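Local coordinates for Non-structural protein (Porcine reproductive and respiratory syndrome virus, PDB 3IFU) that acts as the papain-like cysteine protease Nsp1alpha, a zinc-binding leader protease of the viral polyprotein that probably also suppresses host interferon-beta production, at the zinc ion site. Coordinates in Å, arbitrary orientation; residue numbers count along the deposited sequence, not the author numbering.

The zinc ion site. Residues 69-71, 74, 76, 145-147, 180. With ZN (zinc ion), chain B.
The second zinc site of Nsp1alpha, in its papain-like cysteine protease domain, shows how a chain end can complete a metal centre: two cysteines and a histidine are joined by the C-terminal carboxylate of Met180 in a near-tetrahedral shell. Cys76 and His146 are the residues that serve as nucleophile and general base in this protease family, so the zinc engages the catalytic pair itself. Met180 approaches with its main chain; its carboxylate oxygen OXT lies 2.1 Å from ZN, and the thioether side chain is directed away from the metal. As the last residue of the released protein, it probably sits where the cleavage product would lie, consistent with a self-inhibited state after autoprocessing. His146 presents the ND1 side of its imidazole, with ND1 2.2 Å from ZN; CG lies beside the backbone N (chi1 -44°), anti to the carbonyl carbon. The two cysteine sulfurs arrive on differently folded side chains. Cys70 SG, 2.4 Å from ZN, is anti to its own backbone N (chi1 180°). Cys76 SG, 2.5 Å from ZN at the start of the 3-10 helix 76-79, takes the crowded position between N and the carbonyl carbon (chi1 62°). The shell opens widest between the two sulfurs and is narrower between OXT and Cys76 SG.

In the second shell, backbone amides steady both sulfurs. Gly74 N donates a nearly straight hydrogen bond to Cys70 SG (3.3 Å), and Val147 N does likewise to Cys76 SG (3.3 Å). Such bonds would be expected to ease the negative charge on metal-bound sulfur. Leu145 lays its CB over one face of the His146 ring, 3.4 Å above the plane and toward the rim, which may help to limit the imidazole's rotation.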
loop_
_atom_site.group_PDB
_atom_site.type_symbol
_atom_site.label_atom_id
_atom_site.label_comp_id
_atom_site.label_asym_id
_atom_site.label_seq_id
_atom_site.Cartn_x
_atom_site.Cartn_y
_atom_site.Cartn_z
ATOM N N GLU A 69 -11.442 -11.792 11.758
ATOM C CA GLU A 69 -12.024 -10.711 10.972
ATOM C C GLU A 69 -12.057 -9.329 11.634
ATOM O O GLU A 69 -12.213 -8.322 10.945
ATOM C CB GLU A 69 -13.434 -11.100 10.504
ATOM C CG GLU A 69 -14.481 -11.262 11.593
ATOM C CD GLU A 69 -15.869 -11.548 11.022
ATOM O OE1 GLU A 69 -16.838 -11.617 11.802
ATOM O OE2 GLU A 69 -15.994 -11.705 9.788
ATOM N N CYS A 70 -11.909 -9.266 12.955
ATOM C CA CYS A 70 -11.931 -7.972 13.632
ATOM C C CYS A 70 -10.620 -7.673 14.347
ATOM O O CYS A 70 -10.345 -8.219 15.415
ATOM C CB CYS A 70 -13.092 -7.909 14.636
ATOM S SG CYS A 70 -13.223 -6.337 15.563
ATOM N N SER A 71 -9.810 -6.798 13.761
ATOM C CA SER A 71 -8.532 -6.441 14.364
ATOM C C SER A 71 -8.115 -5.012 14.026
ATOM O O SER A 71 -8.069 -4.632 12.860
ATOM C CB SER A 71 -7.446 -7.411 13.899
ATOM O OG SER A 71 -6.229 -7.159 14.574
ATOM N N GLY A 74 -12.529 -5.042 18.485
ATOM C CA GLY A 74 -13.409 -4.003 18.995
ATOM C C GLY A 74 -13.422 -2.677 18.250
ATOM O O GLY A 74 -14.436 -1.980 18.226
ATOM N N CYS A 76 -11.883 -2.169 14.779
ATOM C CA CYS A 76 -11.174 -2.478 13.554
ATOM C C CYS A 76 -11.082 -1.276 12.606
ATOM O O CYS A 76 -10.312 -1.300 11.646
ATOM C CB CYS A 76 -11.812 -3.693 12.857
ATOM S SG CYS A 76 -13.543 -3.548 12.320
ATOM N N LEU A 145 -19.837 -6.298 8.989
ATOM C CA LEU A 145 -19.534 -5.946 10.375
ATOM C C LEU A 145 -18.133 -5.422 10.624
ATOM O O LEU A 145 -17.913 -4.684 11.584
ATOM C CB LEU A 145 -19.759 -7.158 11.287
ATOM C CG LEU A 145 -21.212 -7.449 11.682
ATOM C CD1 LEU A 145 -21.404 -8.945 11.895
ATOM C CD2 LEU A 145 -21.569 -6.657 12.939
ATOM N N HIS A 146 -17.179 -5.789 9.775
ATOM C CA HIS A 146 -15.808 -5.358 10.006
ATOM C C HIS A 146 -15.070 -4.814 8.795
ATOM O O HIS A 146 -15.517 -4.956 7.661
ATOM C CB HIS A 146 -15.032 -6.531 10.586
ATOM C CG HIS A 146 -15.782 -7.269 11.650
ATOM N ND1 HIS A 146 -15.903 -6.798 12.939
ATOM C CD2 HIS A 146 -16.485 -8.426 11.605
ATOM C CE1 HIS A 146 -16.643 -7.633 13.644
ATOM N NE2 HIS A 146 -17.009 -8.628 12.858
ATOM N N VAL A 147 -13.933 -4.182 9.057
ATOM C CA VAL A 147 -13.090 -3.638 8.002
ATOM C C VAL A 147 -11.636 -3.882 8.377
ATOM O O VAL A 147 -11.319 -4.136 9.540
ATOM C CB VAL A 147 -13.296 -2.104 7.794
ATOM C CG1 VAL A 147 -14.744 -1.805 7.462
ATOM C CG2 VAL A 147 -12.845 -1.335 9.019
ATOM N N MET A 180 -17.143 -2.047 13.415
ATOM C CA MET A 180 -16.467 -1.784 14.678
ATOM C C MET A 180 -15.560 -2.962 14.928
ATOM O O MET A 180 -14.488 -2.793 15.552
ATOM C CB MET A 180 -17.458 -1.686 15.834
ATOM C CG MET A 180 -18.429 -0.543 15.765
ATOM S SD MET A 180 -19.115 -0.277 17.405
ATOM C CE MET A 180 -20.243 -1.670 17.518
ATOM O OXT MET A 180 -15.981 -4.053 14.503
HETATM ZN ZN ZN B . -14.498 -5.344 13.851
#